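Local atomic coordinates of molinate hydrolase (Gulosibacter molinativorax, PDB entry 4UB9), a protein that hydrolyses the thiocarbamate herbicide molinate, probably as a zinc-dependent member of the amidohydrolase family. Residues H99-I104 and I112-R117; L450-L455 and M461-H466. One frame throughout, in Å; residues are numbered along the deposited sequence.

Contact 1: residues H99-I104 and I112-R117; sequences HLLDGI and IEYLAR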
ATOM      1  N   HIS A  99      15.519  19.103  16.250  1.00 29.11           N
ATOM      2  CA  HIS A  99      16.171  18.103  15.407  1.00 30.44           C
ATOM      3  C   HIS A  99      16.797  18.801  14.208  1.00 32.93           C
ATOM      4  O   HIS A  99      16.114  19.263  13.288  1.00 35.87           O
ATOM      5  CB  HIS A  99      15.182  17.055  14.972  1.00 29.82           C
ATOM      6  CG  HIS A  99      14.544  16.350  16.123  1.00 31.97           C
ATOM      7  ND1 HIS A  99      13.191  16.391  16.376  1.00 36.22           N
ATOM      8  CD2 HIS A  99      15.077  15.594  17.104  1.00 33.22           C
ATOM      9  CE1 HIS A  99      12.919  15.705  17.470  1.00 33.63           C
ATOM     10  NE2 HIS A  99      14.043  15.198  17.923  1.00 33.97           N
ATOM     11  N   LEU A 100      18.117  18.838  14.224  1.00 30.07           N
ATOM     12  CA  LEU A 100      18.897  19.571  13.252  1.00 31.79           C
ATOM     13  C   LEU A 100      19.056  18.843  11.897  1.00 35.42           C
ATOM     14  O   LEU A 100      19.421  19.473  10.898  1.00 33.05           O
ATOM     15  CB  LEU A 100      20.256  19.947  13.843  1.00 34.16           C
ATOM     16  CG  LEU A 100      20.087  20.845  15.101  1.00 36.49           C
ATOM     17  CD1 LEU A 100      21.413  21.128  15.781  1.00 39.96           C
ATOM     18  CD2 LEU A 100      19.406  22.191  14.787  1.00 36.67           C
ATOM     19  N   LEU A 101      18.805  17.526  11.887  1.00 33.59           N
ATOM     20  CA  LEU A 101      18.321  16.825  10.692  1.00 35.22           C
ATOM     21  C   LEU A 101      16.848  16.596  10.969  1.00 40.99           C
ATOM     22  O   LEU A 101      16.489  16.049  12.016  1.00 52.18           O
ATOM     23  CB  LEU A 101      19.025  15.493  10.475  1.00 36.00           C
ATOM     24  CG  LEU A 101      20.503  15.536  10.063  1.00 38.27           C
ATOM     25  CD1 LEU A 101      21.058  14.139   9.798  1.00 37.36           C
ATOM     26  CD2 LEU A 101      20.684  16.380   8.818  1.00 39.24           C
ATOM     27  N   ASP A 102      15.986  16.999  10.045  1.00 40.44           N
ATOM     28  CA  ASP A 102      14.552  17.191  10.345  1.00 37.00           C
ATOM     29  C   ASP A 102      13.771  15.900  10.501  1.00 34.57           C
ATOM     30  O   ASP A 102      13.265  15.320   9.556  1.00 33.99           O
ATOM     31  CB  ASP A 102      13.886  18.048   9.261  1.00 44.29           C
ATOM     32  CG  ASP A 102      12.488  18.496   9.645  1.00 46.10           C
ATOM     33  OD1 ASP A 102      11.851  17.896  10.558  1.00 50.57           O
ATOM     34  OD2 ASP A 102      12.056  19.503   9.066  1.00 53.73           O
ATOM     35  N   GLY A 103      13.614  15.482  11.736  1.00 34.50           N
ATOM     36  CA  GLY A 103      12.993  14.194  12.029  1.00 31.85           C
ATOM     37  C   GLY A 103      11.493  14.153  11.876  1.00 37.03           C
ATOM     38  O   GLY A 103      10.914  13.103  11.506  1.00 38.32           O
ATOM     39  N   ILE A 104      10.838  15.264  12.186  1.00 36.65           N
ATOM     40  CA  ILE A 104       9.366  15.328  12.063  1.00 39.87           C
ATOM     41  C   ILE A 104       9.003  15.120  10.609  1.00 37.19           C
ATOM     42  O   ILE A 104       8.088  14.368  10.282  1.00 39.68           O
ATOM     43  CB  ILE A 104       8.788  16.673  12.563  1.00 41.27           C
ATOM     44  CG1 ILE A 104       8.848  16.694  14.081  1.00 43.07           C
ATOM     45  CG2 ILE A 104       7.365  16.894  12.073  1.00 40.43           C
ATOM     46  CD1 ILE A 104       7.802  15.852  14.776  1.00 43.57           C
ATOM     47  N   ILE A 112      13.370  10.355   1.939  1.00 31.00           N
ATOM     48  CA  ILE A 112      14.257   9.815   0.939  1.00 29.43           C
ATOM     49  C   ILE A 112      14.962  10.952   0.226  1.00 33.32           C
ATOM     50  O   ILE A 112      16.190  10.972   0.151  1.00 32.05           O
ATOM     51  CB  ILE A 112      13.553   8.959  -0.082  1.00 27.02           C
ATOM     52  CG1 ILE A 112      12.942   7.718   0.569  1.00 28.78           C
ATOM     53  CG2 ILE A 112      14.553   8.483  -1.143  1.00 27.03           C
ATOM     54  CD1 ILE A 112      11.969   7.000  -0.326  1.00 27.50           C
ATOM     55  N   GLU A 113      14.165  11.868  -0.310  1.00 29.79           N
ATOM     56  CA  GLU A 113      14.687  12.949  -1.151  1.00 30.94           C
ATOM     57  C   GLU A 113      15.636  13.829  -0.377  1.00 28.81           C
ATOM     58  O   GLU A 113      16.728  14.155  -0.844  1.00 32.04           O
ATOM     59  CB  GLU A 113      13.581  13.788  -1.806  1.00 33.11           C
ATOM     60  CG  GLU A 113      12.630  14.483  -0.839  1.00 34.96           C
ATOM     61  CD  GLU A 113      11.294  14.846  -1.478  1.00 37.24           C
ATOM     62  OE1 GLU A 113      11.162  15.975  -2.031  1.00 41.84           O
ATOM     63  OE2 GLU A 113      10.342  14.032  -1.372  1.00 37.73           O
ATOM     64  N   TYR A 114      15.287  14.122   0.854  1.00 29.25           N
ATOM     65  CA  TYR A 114      16.157  14.942   1.708  1.00 27.73           C
ATOM     66  C   TYR A 114      17.494  14.252   2.037  1.00 28.40           C
ATOM     67  O   TYR A 114      18.570  14.831   1.890  1.00 25.96           O
ATOM     68  CB  TYR A 114      15.392  15.229   2.970  1.00 28.73           C
ATOM     69  CG  TYR A 114      16.057  15.978   4.114  1.00 31.26           C
ATOM     70  CD1 TYR A 114      16.167  17.386   4.103  1.00 33.21           C
ATOM     71  CD2 TYR A 114      16.442  15.323   5.260  1.00 33.03           C
ATOM     72  CE1 TYR A 114      16.682  18.078   5.186  1.00 31.53           C
ATOM     73  CE2 TYR A 114      16.954  16.023   6.365  1.00 31.89           C
ATOM     74  CZ  TYR A 114      17.088  17.385   6.305  1.00 35.08           C
ATOM     75  OH  TYR A 114      17.586  18.041   7.393  1.00 37.88           O
ATOM     76  N   LEU A 115      17.433  13.006   2.484  1.00 26.39           N
ATOM     77  CA  LEU A 115      18.690  12.344   2.873  1.00 27.79           C
ATOM     78  C   LEU A 115      19.585  12.049   1.669  1.00 29.75           C
ATOM     79  O   LEU A 115      20.812  12.033   1.794  1.00 28.79           O
ATOM     80  CB  LEU A 115      18.421  11.079   3.675  1.00 28.33           C
ATOM     81  CG  LEU A 115      17.835  11.384   5.079  1.00 28.78           C
ATOM     82  CD1 LEU A 115      17.371  10.115   5.789  1.00 32.17           C
ATOM     83  CD2 LEU A 115      18.844  12.090   5.938  1.00 29.26           C
ATOM     84  N   ALA A 116      18.975  11.771   0.529  1.00 26.72           N
ATOM     85  CA  ALA A 116      19.770  11.486  -0.653  1.00 28.61           C
ATOM     86  C   ALA A 116      20.380  12.773  -1.172  1.00 31.72           C
ATOM     87  O   ALA A 116      21.537  12.823  -1.603  1.00 30.79           O
ATOM     88  CB  ALA A 116      18.938  10.823  -1.720  1.00 31.15           C
ATOM     89  N   ARG A 117      19.601  13.829  -1.113  1.00 32.33           N
ATOM     90  CA  ARG A 117      20.076  15.076  -1.678  1.00 34.40           C
ATOM     91  C   ARG A 117      21.280  15.580  -0.934  1.00 33.36           C
ATOM     92  O   ARG A 117      22.162  16.172  -1.511  1.00 32.87           O
ATOM     93  CB  ARG A 117      18.965  16.132  -1.670  1.00 36.15           C
ATOM     94  CG  ARG A 117      19.273  17.385  -2.504  1.00 38.02           C
ATOM     95  CD  ARG A 117      18.171  18.433  -2.339  1.00 37.68           C
ATOM     96  NE  ARG A 117      16.869  18.007  -2.809  1.00 35.99           N
ATOM     97  CZ  ARG A 117      16.495  18.018  -4.088  1.00 36.43           C
ATOM     98  NH1 ARG A 117      17.324  18.429  -5.028  1.00 36.73           N
ATOM     99  NH2 ARG A 117      15.275  17.586  -4.434  1.00 33.50           N
TER

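Contact 2: residues L450-L455 and M461-H466; sequences LDQDPL and MRTLSH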
ATOM      1  N   LEU A 450      15.112  42.968  22.233  1.00 35.60           N
ATOM      2  CA  LEU A 450      13.833  43.159  21.566  1.00 33.66           C
ATOM      3  C   LEU A 450      13.386  44.615  21.580  1.00 41.46           C
ATOM      4  O   LEU A 450      13.671  45.355  22.508  1.00 38.82           O
ATOM      5  CB  LEU A 450      12.752  42.363  22.259  1.00 37.02           C
ATOM      6  CG  LEU A 450      13.029  40.903  22.572  1.00 35.38           C
ATOM      7  CD1 LEU A 450      11.859  40.326  23.341  1.00 36.89           C
ATOM      8  CD2 LEU A 450      13.229  40.129  21.293  1.00 38.63           C
ATOM      9  N   ASP A 451      12.615  44.988  20.568  1.00 44.35           N
ATOM     10  CA  ASP A 451      12.100  46.365  20.430  1.00 48.12           C
ATOM     11  C   ASP A 451      10.814  46.615  21.150  1.00 47.67           C
ATOM     12  O   ASP A 451      10.450  47.744  21.377  1.00 48.62           O
ATOM     13  CB  ASP A 451      11.811  46.678  18.970  1.00 49.91           C
ATOM     14  CG  ASP A 451      13.053  46.884  18.185  1.00 52.38           C
ATOM     15  OD1 ASP A 451      14.118  47.035  18.806  1.00 52.71           O
ATOM     16  OD2 ASP A 451      12.981  46.842  16.943  1.00 65.04           O
ATOM     17  N   GLN A 452      10.085  45.557  21.439  1.00 48.99           N
ATOM     18  CA  GLN A 452       8.854  45.700  22.166  1.00 45.61           C
ATOM     19  C   GLN A 452       8.775  44.757  23.324  1.00 48.19           C
ATOM     20  O   GLN A 452       9.606  43.864  23.462  1.00 46.40           O
ATOM     21  CB  GLN A 452       7.685  45.543  21.246  1.00 48.78           C
ATOM     22  CG  GLN A 452       7.579  46.744  20.336  1.00 54.23           C
ATOM     23  CD  GLN A 452       6.543  46.512  19.276  1.00 56.91           C
ATOM     24  OE1 GLN A 452       5.344  46.457  19.554  1.00 54.82           O
ATOM     25  NE2 GLN A 452       6.989  46.409  18.043  1.00 66.20           N
ATOM     26  N   ASP A 453       7.776  44.990  24.177  1.00 47.03           N
ATOM     27  CA  ASP A 453       7.678  44.378  25.487  1.00 41.64           C
ATOM     28  C   ASP A 453       7.022  42.996  25.431  1.00 39.91           C
ATOM     29  O   ASP A 453       5.802  42.866  25.250  1.00 39.15           O
ATOM     30  CB  ASP A 453       6.880  45.275  26.431  1.00 48.49           C
ATOM     31  CG  ASP A 453       6.882  44.773  27.883  1.00 56.70           C
ATOM     32  OD1 ASP A 453       7.691  43.891  28.252  1.00 58.56           O
ATOM     33  OD2 ASP A 453       6.082  45.291  28.668  1.00 58.87           O
ATOM     34  N   PRO A 454       7.815  41.953  25.661  1.00 36.88           N
ATOM     35  CA  PRO A 454       7.287  40.592  25.624  1.00 38.88           C
ATOM     36  C   PRO A 454       6.327  40.269  26.757  1.00 38.23           C
ATOM     37  O   PRO A 454       5.472  39.413  26.598  1.00 40.13           O
ATOM     38  CB  PRO A 454       8.531  39.736  25.722  1.00 39.13           C
ATOM     39  CG  PRO A 454       9.582  40.592  26.353  1.00 40.25           C
ATOM     40  CD  PRO A 454       9.252  41.998  25.990  1.00 39.84           C
ATOM     41  N   LEU A 455       6.409  41.002  27.859  1.00 41.76           N
ATOM     42  CA  LEU A 455       5.452  40.810  28.957  1.00 38.34           C
ATOM     43  C   LEU A 455       4.102  41.406  28.692  1.00 42.94           C
ATOM     44  O   LEU A 455       3.101  40.994  29.267  1.00 51.78           O
ATOM     45  CB  LEU A 455       6.013  41.385  30.237  1.00 42.85           C
ATOM     46  CG  LEU A 455       7.349  40.707  30.603  1.00 46.31           C
ATOM     47  CD1 LEU A 455       8.056  41.450  31.709  1.00 43.63           C
ATOM     48  CD2 LEU A 455       7.115  39.244  31.004  1.00 50.36           C
ATOM     49  N   MET A 461       7.981  38.776  21.369  1.00 38.01           N
ATOM     50  CA  MET A 461       9.232  37.990  21.349  1.00 37.05           C
ATOM     51  C   MET A 461       9.865  37.988  19.956  1.00 34.86           C
ATOM     52  O   MET A 461      11.089  37.862  19.816  1.00 33.56           O
ATOM     53  CB  MET A 461       8.979  36.544  21.794  1.00 35.79           C
ATOM     54  CG  MET A 461       8.665  36.361  23.278  1.00 33.81           C
ATOM     55  SD  MET A 461      10.050  36.808  24.324  1.00 39.66           S
ATOM     56  CE  MET A 461      11.324  35.650  23.808  1.00 40.11           C
ATOM     57  N   ARG A 462       9.025  38.169  18.953  1.00 36.24           N
ATOM     58  CA  ARG A 462       9.505  38.213  17.571  1.00 39.86           C
ATOM     59  C   ARG A 462      10.261  39.502  17.222  1.00 39.20           C
ATOM     60  O   ARG A 462      10.862  39.562  16.188  1.00 39.07           O
ATOM     61  CB  ARG A 462       8.363  38.048  16.593  1.00 37.25           C
ATOM     62  CG  ARG A 462       7.744  36.668  16.620  1.00 42.69           C
ATOM     63  CD  ARG A 462       6.425  36.654  15.853  1.00 45.74           C
ATOM     64  NE  ARG A 462       5.780  35.331  15.818  1.00 47.70           N
ATOM     65  CZ  ARG A 462       6.102  34.331  14.992  1.00 39.33           C
ATOM     66  NH1 ARG A 462       7.083  34.469  14.133  1.00 41.78           N
ATOM     67  NH2 ARG A 462       5.431  33.195  15.025  1.00 37.52           N
ATOM     68  N   THR A 463      10.192  40.528  18.059  1.00 39.36           N
ATOM     69  CA  THR A 463      10.674  41.880  17.670  1.00 39.27           C
ATOM     70  C   THR A 463      12.178  42.016  17.888  1.00 42.14           C
ATOM     71  O   THR A 463      12.659  43.050  18.358  1.00 41.27           O
ATOM     72  CB  THR A 463       9.928  43.014  18.405  1.00 36.28           C
ATOM     73  OG1 THR A 463      10.224  42.939  19.808  1.00 39.73           O
ATOM     74  CG2 THR A 463       8.439  42.903  18.194  1.00 32.88           C
ATOM     75  N   LEU A 464      12.921  41.000  17.456  1.00 42.22           N
ATOM     76  CA  LEU A 464      14.388  40.986  17.630  1.00 44.09           C
ATOM     77  C   LEU A 464      15.124  42.091  16.895  1.00 43.97           C
ATOM     78  O   LEU A 464      14.970  42.223  15.719  1.00 46.59           O
ATOM     79  CB  LEU A 464      14.982  39.690  17.110  1.00 43.29           C
ATOM     80  CG  LEU A 464      14.841  38.461  17.987  1.00 46.70           C
ATOM     81  CD1 LEU A 464      15.175  37.227  17.152  1.00 46.00           C
ATOM     82  CD2 LEU A 464      15.773  38.577  19.177  1.00 47.83           C
ATOM     83  N   SER A 465      15.950  42.827  17.618  1.00 43.84           N
ATOM     84  CA  SER A 465      16.812  43.880  17.063  1.00 47.39           C
ATOM     85  C   SER A 465      18.233  43.482  17.036  1.00 42.59           C
ATOM     86  O   SER A 465      18.952  43.874  16.152  1.00 42.43           O
ATOM     87  CB  SER A 465      16.824  45.131  17.954  1.00 56.74           C
ATOM     88  OG  SER A 465      15.584  45.760  17.935  1.00 68.25           O
ATOM     89  N   HIS A 466      18.664  42.755  18.063  1.00 43.06           N
ATOM     90  CA  HIS A 466      20.065  42.356  18.192  1.00 40.39           C
ATOM     91  C   HIS A 466      20.179  40.965  18.753  1.00 41.29           C
ATOM     92  O   HIS A 466      19.404  40.552  19.618  1.00 38.49           O
ATOM     93  CB  HIS A 466      20.845  43.318  19.077  1.00 41.55           C
ATOM     94  CG  HIS A 466      20.818  44.726  18.582  1.00 50.98           C
ATOM     95  ND1 HIS A 466      21.801  45.243  17.761  1.00 54.99           N
ATOM     96  CD2 HIS A 466      19.896  45.708  18.732  1.00 49.49           C
ATOM     97  CE1 HIS A 466      21.489  46.489  17.445  1.00 53.94           C
ATOM     98  NE2 HIS A 466      20.335  46.789  18.012  1.00 49.13           N
TER

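Contact 1: residues H99-I104 and I112-R117
The carbonyl of L100 is where the first segment begins to meet Y114: L100 O stands 4.2 Å from Y114 OH, a loose approach rather than a bond. This is the turn that follows strand 97-98 in the TIM-barrel-type amidohydrolase fold, leading through an N-cap into the short helix 103-106, and Y114 reaches it from the next helix, 111-118, which a second subunit covers. The side chain of L100 itself leans the other way, onto helix 122-135. L101 comes next, with L101 CA 3.6 Å from Y114 OH. L101 CD2 lies against the same phenol end, 3.8 Å from Y114 OH, and the two side chains slant across one another while V125 touches both. At D102 the one polar bond of the contact forms: D102 N donates to Y114 OH over 3.3 Å, fairly long but straight, with 160° at the hydrogen. The D102 carboxylate turns away from the tyrosine. One oxygen, OD1, caps M105 N at the start of the helix, and OD2 bonds to T377 OG1, so backbone and side chain of this N-cap residue are held by different parts of the chain. M105 and M106 pack against the Y114 side chain. Y114 spans the gap because CG is anti to its backbone N (chi1 176°), which carries the ring off the helix toward the turn; D102 N then lies 3.9 Å from Y114 CZ, oblique to the ring.

Contact 2: residues L450-L455 and M461-H466
L450 drapes its isobutyl group over the backbone and side chains of M461 and L464. One methyl, L450 CD2, rests 3.4 Å from M461 O and also meets L464 CD2 at 3.7 Å, while the other, CD1, turns to the sulfur of M461. That sulfur is shared: P454 CB approaches M461 SD to 3.6 Å, so proline and leucine both bear on a methionine chain that is bent at chi2 and chi3. L90 of strand 88-95 touches both L450 and M461, and I419 touches P454 and M461, adding to this apolar patch.

L450 and L464 are a non-hydrogen-bonded antiparallel pair, with their side chains on the same face of the sheet. Here strand 447-450 gives way to a long loop that returns as strand 464-469, a beta-hairpin with a long connecting loop whose first strand is also bonded to W88. The return is irregular: T463 centres an inverse gamma turn, and S465 and H466 face V449 together in a classic beta bulge.

T463 pins the loop with two acceptors. The carbonyl T463 O takes D451 N at 2.9 Å, the donor tilted 27° from the carbonyl plane. With chi1 at 65°, T463 OG1 sits between backbone N and carbonyl carbon, and from there it receives Q452 N at 3.1 Å, with D451 N adding a weak second bond. The same hydroxyl is bonded to N460 O. T463 CG2 lies 3.8 Å from Q452 NE2, the two side chains crossing at about a right angle. The modelled spacing between the D451 and S465 side chains is too tight to trust; K87 NZ reaches both, as a salt bridge to D451 OD1 and a hydrogen bond to S465 OG, though with those two atoms clashing the detail is doubtful.

Contact 1 closes well before contact 2 opens along the chain, and their centres lie 32 Å apart, with nearest atoms about 16 Å from one another and no touch. The link between them is strand 88-95 of the mixed sheet, which pairs antiparallel with strand 447-450 of contact 2 and leads through strand 97-98 into residues 99-104. Strand 138-143, which also pairs with strand 88-95, ends at D143, which bonds to L100 N. Contact 1 thus belongs to the zinc-bearing, subunit-facing part of the fold, the D102 side chain about 12 Å from the zinc; contact 2 lies away from the annotated sites, and no other chain touches its segments.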